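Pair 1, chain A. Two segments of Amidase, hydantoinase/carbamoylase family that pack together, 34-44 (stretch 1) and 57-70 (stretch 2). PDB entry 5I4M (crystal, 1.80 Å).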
# COMPACT_ATOMS: atom_id res chain seq x y z
N ASP A 34 3.66 -7.55 -36.70
CA ASP A 34 2.68 -6.47 -36.74
C ASP A 34 1.48 -6.77 -35.86
O ASP A 34 0.90 -5.86 -35.26
CB ASP A 34 2.24 -6.21 -38.19
CG ASP A 34 3.35 -5.65 -39.05
OD1 ASP A 34 4.37 -5.20 -38.48
OD2 ASP A 34 3.21 -5.65 -40.29
N SER A 35 1.08 -8.04 -35.76
CA SER A 35 -0.03 -8.35 -34.87
C SER A 35 0.36 -8.09 -33.42
O SER A 35 -0.47 -7.63 -32.63
CB SER A 35 -0.51 -9.79 -35.08
OG SER A 35 0.37 -10.75 -34.53
N LEU A 36 1.63 -8.34 -33.06
CA LEU A 36 2.09 -8.02 -31.71
C LEU A 36 2.08 -6.51 -31.47
O LEU A 36 1.65 -6.05 -30.41
CB LEU A 36 3.49 -8.59 -31.48
CG LEU A 36 3.48 -10.09 -31.17
CD1 LEU A 36 4.84 -10.73 -31.47
CD2 LEU A 36 3.11 -10.33 -29.72
N MET A 37 2.54 -5.73 -32.45
CA MET A 37 2.52 -4.29 -32.29
C MET A 37 1.09 -3.76 -32.19
O MET A 37 0.83 -2.79 -31.48
CB MET A 37 3.27 -3.62 -33.44
CG MET A 37 4.72 -4.10 -33.58
SD MET A 37 5.73 -3.69 -32.13
CE MET A 37 5.85 -5.28 -31.32
N GLU A 38 0.16 -4.40 -32.90
CA GLU A 38 -1.23 -3.95 -32.88
C GLU A 38 -1.88 -4.23 -31.52
O GLU A 38 -2.49 -3.34 -30.93
CB GLU A 38 -1.99 -4.64 -34.01
CG GLU A 38 -3.24 -3.94 -34.44
CD GLU A 38 -2.97 -2.57 -35.04
OE1 GLU A 38 -2.03 -2.44 -35.86
OE2 GLU A 38 -3.69 -1.63 -34.69
N VAL A 39 -1.74 -5.45 -31.01
CA VAL A 39 -2.32 -5.74 -29.70
C VAL A 39 -1.60 -4.97 -28.59
O VAL A 39 -2.21 -4.67 -27.55
CB VAL A 39 -2.30 -7.26 -29.43
CG1 VAL A 39 -2.94 -7.55 -28.09
CG2 VAL A 39 -3.04 -7.98 -30.53
N ALA A 40 -0.33 -4.62 -28.78
CA ALA A 40 0.37 -3.83 -27.77
C ALA A 40 -0.27 -2.47 -27.53
O ALA A 40 0.01 -1.85 -26.50
CB ALA A 40 1.84 -3.65 -28.16
N LYS A 41 -1.08 -1.97 -28.47
CA LYS A 41 -1.77 -0.70 -28.24
C LYS A 41 -2.84 -0.79 -27.16
O LYS A 41 -3.22 0.23 -26.58
CB LYS A 41 -2.43 -0.21 -29.53
CG LYS A 41 -1.48 -0.04 -30.69
CD LYS A 41 -2.26 0.24 -31.96
CE LYS A 41 -1.33 0.65 -33.08
NZ LYS A 41 -2.06 0.77 -34.37
N ILE A 42 -3.34 -2.00 -26.89
CA ILE A 42 -4.47 -2.19 -25.98
C ILE A 42 -3.91 -2.21 -24.56
O ILE A 42 -3.38 -3.22 -24.10
CB ILE A 42 -5.24 -3.46 -26.31
CG1 ILE A 42 -5.72 -3.40 -27.77
CG2 ILE A 42 -6.42 -3.66 -25.34
CD1 ILE A 42 -6.45 -4.67 -28.20
N GLY A 43 -4.03 -1.08 -23.87
CA GLY A 43 -3.39 -0.91 -22.57
C GLY A 43 -1.97 -0.39 -22.64
O GLY A 43 -1.23 -0.55 -21.67
N ALA A 44 -1.57 0.21 -23.76
CA ALA A 44 -0.20 0.70 -23.88
C ALA A 44 0.12 1.71 -22.77
O ALA A 44 -0.72 2.54 -22.41
CB ALA A 44 0.02 1.35 -25.25
N ASP A 57 -11.81 -4.05 -18.99
CA ASP A 57 -12.27 -3.73 -20.34
C ASP A 57 -11.14 -3.85 -21.36
O ASP A 57 -11.39 -4.15 -22.53
CB ASP A 57 -12.85 -2.32 -20.40
CG ASP A 57 -14.25 -2.26 -19.84
OD1 ASP A 57 -14.82 -3.32 -19.52
OD2 ASP A 57 -14.78 -1.13 -19.75
N LEU A 58 -9.89 -3.59 -20.94
CA LEU A 58 -8.76 -3.74 -21.87
C LEU A 58 -8.52 -5.20 -22.22
O LEU A 58 -8.29 -5.54 -23.38
CB LEU A 58 -7.50 -3.10 -21.27
CG LEU A 58 -7.59 -1.58 -21.12
CD1 LEU A 58 -6.42 -1.03 -20.29
CD2 LEU A 58 -7.62 -0.92 -22.48
N ASP A 59 -8.58 -6.09 -21.22
CA ASP A 59 -8.51 -7.53 -21.49
C ASP A 59 -9.63 -7.95 -22.43
O ASP A 59 -9.40 -8.71 -23.38
CB ASP A 59 -8.59 -8.29 -20.16
CG ASP A 59 -8.20 -9.76 -20.27
OD1 ASP A 59 -7.30 -10.09 -21.08
OD2 ASP A 59 -8.76 -10.58 -19.52
N LYS A 60 -10.84 -7.44 -22.20
CA LYS A 60 -11.98 -7.71 -23.08
C LYS A 60 -11.67 -7.32 -24.52
O LYS A 60 -11.99 -8.07 -25.45
CB LYS A 60 -13.22 -6.96 -22.59
CG LYS A 60 -14.43 -7.06 -23.51
CD LYS A 60 -15.57 -6.13 -23.09
CE LYS A 60 -16.81 -6.28 -23.98
NZ LYS A 60 -16.50 -5.89 -25.39
N ALA A 61 -11.08 -6.14 -24.73
CA ALA A 61 -10.83 -5.67 -26.09
C ALA A 61 -9.79 -6.54 -26.79
O ALA A 61 -9.93 -6.83 -27.99
CB ALA A 61 -10.40 -4.20 -26.08
N ALA A 62 -8.75 -6.96 -26.08
CA ALA A 62 -7.77 -7.84 -26.72
C ALA A 62 -8.40 -9.17 -27.12
O ALA A 62 -8.15 -9.68 -28.22
CB ALA A 62 -6.57 -8.09 -25.80
N ARG A 63 -9.21 -9.76 -26.23
CA ARG A 63 -9.96 -10.96 -26.56
C ARG A 63 -10.84 -10.75 -27.78
O ARG A 63 -10.81 -11.55 -28.73
CB ARG A 63 -10.82 -11.39 -25.37
CG ARG A 63 -10.04 -11.87 -24.16
CD ARG A 63 -10.91 -11.77 -22.89
NE ARG A 63 -10.29 -12.53 -21.81
CZ ARG A 63 -10.63 -13.76 -21.46
NH1 ARG A 63 -11.64 -14.39 -22.07
NH2 ARG A 63 -9.97 -14.37 -20.48
N ASP A 64 -11.67 -9.69 -27.76
CA ASP A 64 -12.56 -9.43 -28.89
C ASP A 64 -11.78 -9.33 -30.20
O ASP A 64 -12.21 -9.85 -31.24
CB ASP A 64 -13.34 -8.13 -28.67
CG ASP A 64 -14.37 -8.21 -27.56
OD1 ASP A 64 -14.65 -9.31 -27.03
OD2 ASP A 64 -14.93 -7.14 -27.22
N LEU A 65 -10.66 -8.62 -30.17
CA LEU A 65 -9.90 -8.37 -31.39
C LEU A 65 -9.36 -9.67 -31.96
O LEU A 65 -9.50 -9.95 -33.16
CB LEU A 65 -8.77 -7.39 -31.10
CG LEU A 65 -7.82 -7.05 -32.26
CD1 LEU A 65 -8.54 -6.32 -33.38
CD2 LEU A 65 -6.65 -6.22 -31.76
N ILE A 66 -8.77 -10.49 -31.10
CA ILE A 66 -8.16 -11.74 -31.54
C ILE A 66 -9.22 -12.73 -31.99
O ILE A 66 -9.05 -13.41 -33.01
CB ILE A 66 -7.27 -12.29 -30.40
CG1 ILE A 66 -6.14 -11.28 -30.13
CG2 ILE A 66 -6.71 -13.66 -30.76
CD1 ILE A 66 -5.42 -11.49 -28.81
N VAL A 67 -10.33 -12.82 -31.26
CA VAL A 67 -11.45 -13.66 -31.71
C VAL A 67 -11.89 -13.26 -33.11
O VAL A 67 -12.14 -14.12 -33.97
CB VAL A 67 -12.61 -13.59 -30.70
CG1 VAL A 67 -13.91 -14.09 -31.32
CG2 VAL A 67 -12.26 -14.40 -29.45
N GLY A 68 -12.00 -11.95 -33.37
CA GLY A 68 -12.36 -11.51 -34.72
C GLY A 68 -11.36 -11.96 -35.77
O GLY A 68 -11.75 -12.41 -36.86
N TRP A 69 -10.07 -11.84 -35.47
CA TRP A 69 -9.04 -12.30 -36.40
C TRP A 69 -9.14 -13.80 -36.62
O TRP A 69 -9.00 -14.28 -37.76
CB TRP A 69 -7.65 -11.96 -35.86
CG TRP A 69 -7.30 -10.50 -35.89
CD1 TRP A 69 -7.93 -9.51 -36.60
CD2 TRP A 69 -6.26 -9.86 -35.14
NE1 TRP A 69 -7.32 -8.30 -36.35
CE2 TRP A 69 -6.29 -8.49 -35.46
CE3 TRP A 69 -5.29 -10.32 -34.24
CZ2 TRP A 69 -5.40 -7.58 -34.91
CZ3 TRP A 69 -4.40 -9.42 -33.70
CH2 TRP A 69 -4.46 -8.05 -34.04
N ALA A 70 -9.35 -14.56 -35.55
CA ALA A 70 -9.43 -16.01 -35.70
C ALA A 70 -10.61 -16.41 -36.57
O ALA A 70 -10.49 -17.30 -37.42
CB ALA A 70 -9.52 -16.69 -34.34

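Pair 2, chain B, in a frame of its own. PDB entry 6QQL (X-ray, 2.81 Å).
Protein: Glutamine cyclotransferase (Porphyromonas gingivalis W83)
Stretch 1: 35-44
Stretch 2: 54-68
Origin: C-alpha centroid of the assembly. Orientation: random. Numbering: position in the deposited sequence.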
# COMPACT_ATOMS: atom_id res chain seq x y z
N THR B 35 -5.28 14.39 -4.06
CA THR B 35 -5.35 14.49 -5.52
C THR B 35 -4.82 13.24 -6.18
O THR B 35 -5.35 12.78 -7.20
CB THR B 35 -4.54 15.68 -6.02
OG1 THR B 35 -4.72 16.80 -5.14
CG2 THR B 35 -4.98 16.06 -7.42
N PHE B 36 -3.76 12.67 -5.60
CA PHE B 36 -3.23 11.43 -6.15
C PHE B 36 -4.26 10.32 -6.09
O PHE B 36 -4.31 9.50 -7.01
CB PHE B 36 -1.96 11.05 -5.41
CG PHE B 36 -0.77 11.83 -5.86
CD1 PHE B 36 -0.53 12.02 -7.22
CD2 PHE B 36 0.10 12.40 -4.92
CE1 PHE B 36 0.56 12.74 -7.63
CE2 PHE B 36 1.20 13.13 -5.34
CZ PHE B 36 1.44 13.30 -6.69
N VAL B 37 -5.09 10.28 -5.05
CA VAL B 37 -6.11 9.23 -5.00
C VAL B 37 -7.19 9.50 -6.04
O VAL B 37 -7.63 8.59 -6.76
CB VAL B 37 -6.69 9.08 -3.58
CG1 VAL B 37 -7.55 7.82 -3.49
CG2 VAL B 37 -5.59 9.01 -2.55
N GLN B 38 -7.62 10.76 -6.18
CA GLN B 38 -8.60 11.10 -7.21
C GLN B 38 -8.11 10.72 -8.61
O GLN B 38 -8.88 10.18 -9.42
CB GLN B 38 -8.92 12.60 -7.13
CG GLN B 38 -10.14 13.08 -7.91
CD GLN B 38 -11.42 12.33 -7.58
OE1 GLN B 38 -11.76 11.34 -8.24
NE2 GLN B 38 -12.17 12.83 -6.59
N ARG B 39 -6.82 10.94 -8.88
CA ARG B 39 -6.30 10.70 -10.23
C ARG B 39 -6.31 9.22 -10.57
O ARG B 39 -6.68 8.85 -11.69
CB ARG B 39 -4.88 11.28 -10.35
CG ARG B 39 -4.78 12.82 -10.45
CD ARG B 39 -3.38 13.21 -10.94
NE ARG B 39 -2.63 14.16 -10.11
CZ ARG B 39 -2.53 15.47 -10.36
NH1 ARG B 39 -3.16 15.96 -11.40
NH2 ARG B 39 -1.83 16.28 -9.58
N GLN B 40 -5.93 8.35 -9.63
CA GLN B 40 -6.02 6.90 -9.88
C GLN B 40 -7.45 6.48 -10.16
O GLN B 40 -7.71 5.66 -11.06
CB GLN B 40 -5.49 6.11 -8.68
CG GLN B 40 -4.06 6.34 -8.33
CD GLN B 40 -3.78 5.83 -6.95
OE1 GLN B 40 -3.81 4.63 -6.71
NE2 GLN B 40 -3.55 6.75 -6.01
N VAL B 41 -8.39 6.98 -9.36
CA VAL B 41 -9.80 6.64 -9.55
C VAL B 41 -10.28 7.10 -10.90
O VAL B 41 -11.11 6.43 -11.53
CB VAL B 41 -10.63 7.25 -8.41
CG1 VAL B 41 -12.11 7.18 -8.71
CG2 VAL B 41 -10.29 6.55 -7.10
N ASN B 42 -9.74 8.22 -11.39
CA ASN B 42 -10.23 8.79 -12.64
C ASN B 42 -10.08 7.82 -13.82
O ASN B 42 -10.94 7.80 -14.71
CB ASN B 42 -9.52 10.11 -12.92
CG ASN B 42 -10.11 11.26 -12.13
OD1 ASN B 42 -11.21 11.15 -11.59
ND2 ASN B 42 -9.40 12.38 -12.08
N PHE B 43 -9.04 7.00 -13.83
CA PHE B 43 -8.88 6.09 -14.96
C PHE B 43 -10.01 5.10 -15.05
O PHE B 43 -10.21 4.50 -16.11
CB PHE B 43 -7.59 5.28 -14.87
CG PHE B 43 -6.36 6.09 -14.99
CD1 PHE B 43 -5.84 6.74 -13.89
CD2 PHE B 43 -5.70 6.17 -16.20
CE1 PHE B 43 -4.70 7.49 -14.01
CE2 PHE B 43 -4.57 6.91 -16.32
CZ PHE B 43 -4.06 7.57 -15.23
N GLY B 44 -10.76 4.92 -13.97
CA GLY B 44 -11.62 3.78 -13.85
C GLY B 44 -10.92 2.69 -13.06
O GLY B 44 -9.74 2.79 -12.70
N ARG B 54 -3.82 -0.63 -17.40
CA ARG B 54 -2.67 -0.33 -18.26
C ARG B 54 -2.27 1.14 -18.18
O ARG B 54 -1.08 1.47 -18.02
CB ARG B 54 -2.98 -0.70 -19.71
CG ARG B 54 -3.22 -2.17 -20.02
CD ARG B 54 -3.25 -2.40 -21.52
NE ARG B 54 -4.61 -2.49 -22.07
CZ ARG B 54 -5.40 -3.57 -21.95
NH1 ARG B 54 -4.95 -4.62 -21.26
NH2 ARG B 54 -6.62 -3.59 -22.50
N ALA B 55 -3.25 2.03 -18.34
CA ALA B 55 -3.00 3.47 -18.37
C ALA B 55 -2.50 3.97 -17.03
O ALA B 55 -1.54 4.76 -16.96
CB ALA B 55 -4.28 4.20 -18.77
N CYS B 56 -3.16 3.55 -15.96
CA CYS B 56 -2.77 3.98 -14.62
C CYS B 56 -1.31 3.63 -14.34
O CYS B 56 -0.55 4.45 -13.81
CB CYS B 56 -3.72 3.36 -13.61
SG CYS B 56 -3.63 4.11 -12.00
N GLY B 57 -0.91 2.39 -14.66
CA GLY B 57 0.48 2.00 -14.49
C GLY B 57 1.45 2.89 -15.23
O GLY B 57 2.47 3.31 -14.68
N ASP B 58 1.16 3.20 -16.50
CA ASP B 58 2.03 4.11 -17.24
C ASP B 58 2.18 5.42 -16.49
O ASP B 58 3.29 5.88 -16.22
CB ASP B 58 1.46 4.39 -18.64
CG ASP B 58 1.58 3.21 -19.58
OD1 ASP B 58 2.33 2.25 -19.29
OD2 ASP B 58 0.90 3.25 -20.63
N TRP B 59 1.04 5.98 -16.08
CA TRP B 59 1.02 7.23 -15.34
C TRP B 59 1.69 7.09 -13.97
O TRP B 59 2.40 8.00 -13.53
CB TRP B 59 -0.42 7.69 -15.17
CG TRP B 59 -0.51 8.85 -14.29
CD1 TRP B 59 -0.21 10.15 -14.60
CD2 TRP B 59 -0.92 8.84 -12.93
NE1 TRP B 59 -0.41 10.95 -13.50
CE2 TRP B 59 -0.85 10.18 -12.46
CE3 TRP B 59 -1.33 7.84 -12.05
CZ2 TRP B 59 -1.20 10.54 -11.17
CZ3 TRP B 59 -1.67 8.20 -10.75
CH2 TRP B 59 -1.60 9.54 -10.32
N LEU B 60 1.45 5.96 -13.28
CA LEU B 60 2.22 5.69 -12.06
C LEU B 60 3.71 5.75 -12.35
O LEU B 60 4.46 6.47 -11.67
CB LEU B 60 1.86 4.31 -11.50
CG LEU B 60 0.50 4.18 -10.80
CD1 LEU B 60 0.24 2.72 -10.40
CD2 LEU B 60 0.39 5.15 -9.60
N VAL B 61 4.16 5.00 -13.36
CA VAL B 61 5.59 4.98 -13.66
C VAL B 61 6.07 6.38 -14.04
O VAL B 61 6.97 6.93 -13.40
CB VAL B 61 5.88 3.95 -14.77
CG1 VAL B 61 7.35 4.01 -15.17
CG2 VAL B 61 5.52 2.54 -14.31
N ALA B 62 5.43 7.00 -15.02
CA ALA B 62 5.82 8.34 -15.42
C ALA B 62 5.92 9.26 -14.21
O ALA B 62 6.93 9.95 -14.01
CB ALA B 62 4.81 8.89 -16.42
N THR B 63 4.89 9.25 -13.36
CA THR B 63 4.85 10.16 -12.23
C THR B 63 6.02 9.92 -11.29
O THR B 63 6.69 10.87 -10.85
CB THR B 63 3.51 10.02 -11.50
OG1 THR B 63 2.44 10.42 -12.37
CG2 THR B 63 3.48 10.87 -10.25
N LEU B 64 6.31 8.64 -11.00
CA LEU B 64 7.45 8.33 -10.14
C LEU B 64 8.76 8.77 -10.76
O LEU B 64 9.61 9.36 -10.08
CB LEU B 64 7.49 6.84 -9.84
CG LEU B 64 6.44 6.28 -8.89
CD1 LEU B 64 6.54 4.76 -8.86
CD2 LEU B 64 6.61 6.89 -7.52
N ARG B 65 8.94 8.53 -12.06
CA ARG B 65 10.14 9.00 -12.73
C ARG B 65 10.24 10.51 -12.62
O ARG B 65 11.33 11.06 -12.43
CB ARG B 65 10.15 8.56 -14.20
CG ARG B 65 10.17 7.08 -14.46
CD ARG B 65 10.76 6.75 -15.83
NE ARG B 65 11.18 5.34 -15.94
CZ ARG B 65 10.55 4.39 -16.64
NH1 ARG B 65 9.45 4.65 -17.33
NH2 ARG B 65 11.06 3.16 -16.66
N SER B 66 9.10 11.21 -12.72
CA SER B 66 9.11 12.67 -12.62
C SER B 66 9.50 13.16 -11.23
O SER B 66 9.82 14.35 -11.07
CB SER B 66 7.73 13.23 -13.00
OG SER B 66 6.80 13.17 -11.92
N PHE B 67 9.46 12.30 -10.23
CA PHE B 67 9.87 12.63 -8.87
C PHE B 67 11.31 12.18 -8.55
O PHE B 67 11.69 12.11 -7.38
CB PHE B 67 8.88 12.01 -7.87
CG PHE B 67 7.50 12.62 -7.92
CD1 PHE B 67 7.31 13.94 -8.31
CD2 PHE B 67 6.37 11.88 -7.56
CE1 PHE B 67 6.03 14.49 -8.33
CE2 PHE B 67 5.09 12.43 -7.58
CZ PHE B 67 4.91 13.73 -7.96
N GLY B 68 12.11 11.90 -9.58
CA GLY B 68 13.50 11.55 -9.42
C GLY B 68 13.78 10.09 -9.12
O GLY B 68 14.96 9.71 -9.03

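Two helices that pack in a roughly antiparallel way can be held together by quite different sets of side chains, and large side chains can stand at different positions of the same frame. Pair 1 and pair 2 illustrate the principle. Their central backbones superpose with an RMSD of 0.4 Å over 14 residues, and the N-to-C directions of the two helices lie at 148° in pair 1 and 147° in pair 2. The buried surface is also similar, 422 and 431 Å², and no hydrogen bond crosses between the stretches in either case, so packing carries both contacts.

One close backbone approach falls at matched positions. Val39(A) CA lies 6.6 Å from Ala62(A) CA, and the matching residues, Gln40(B) and Cys56(B), have their CA atoms 6.4 Å apart. Small residues line this part of the second helix: Ala61(A) matches Ala55(B) almost exactly, and Ala62(A) matches Cys56(B).

Three residues further on, the matched position Ile42(A) and Phe43(B) contributes the largest covered area of its pair. Ile42(A) reaches across with both ends of its branched side chain: CG2 sits 3.3 Å from the carbonyl Leu58(A) O, while CD1 lies 3.7 Å from Ala62(A) CA and 3.9 Å from Leu65(A) CD2. Phe43(B) fills the same place with a flat ring. Its CD2 touches Ala55(B) CB at 3.5 Å, and Cys56(B) CA lies over its face, 3.8 Å from the ring centroid, in a CH-pi contact. The ring thus lies against the backbone of the second helix, beside the small Ala55(B) and Cys56(B).

The clearest difference in bulk concerns two positions one turn apart on the second helix. In pair 1 these are Leu65(A) and Trp69(A); in pair 2 they are Trp59(B) and Thr63(B). The tryptophan stands one turn earlier on the second helix in pair 2, and the facing residues of the first stretch differ too. Trp69(A) meets Val39(A), with CZ3 3.7 Å from Val39(A) CG2, and reaches Ser35(A), whose CB is 4.1 Å from the same CZ3. The small serine accompanies a large partner. In pair 2 the residue matching Ser35(A) is Phe36(B), and near it the residue matching Trp69(A) is the small Thr63(B), its CG2 4.3 Å from Phe36(B) CE1. Phe36(B) CD1 also approaches Trp59(B) CH2 at 4.1 Å.

Trp59(B) gathers more of the first stretch than Leu65(A) does. Arg39(B) CD packs 3.5 Å from Trp59(B) CZ2, Gln40(B) CG approaches the ring edge at 3.9 Å from Trp59(B) CZ3, and Phe43(B) CZ comes within 3.6 Å of Trp59(B) CB. At the position of Arg39(B), Glu38(A) instead presents its CB to the edge of Trp69(A), 4.2 Å from CH2, while its carboxylate forms a salt bridge within its own stretch, Lys41(A) NZ to Glu38(A) OE2 at 2.9 Å. Polar residues can therefore pack through their aliphatic portions. What the two pairs share is a backbone frame; the distribution of volume within it is negotiable.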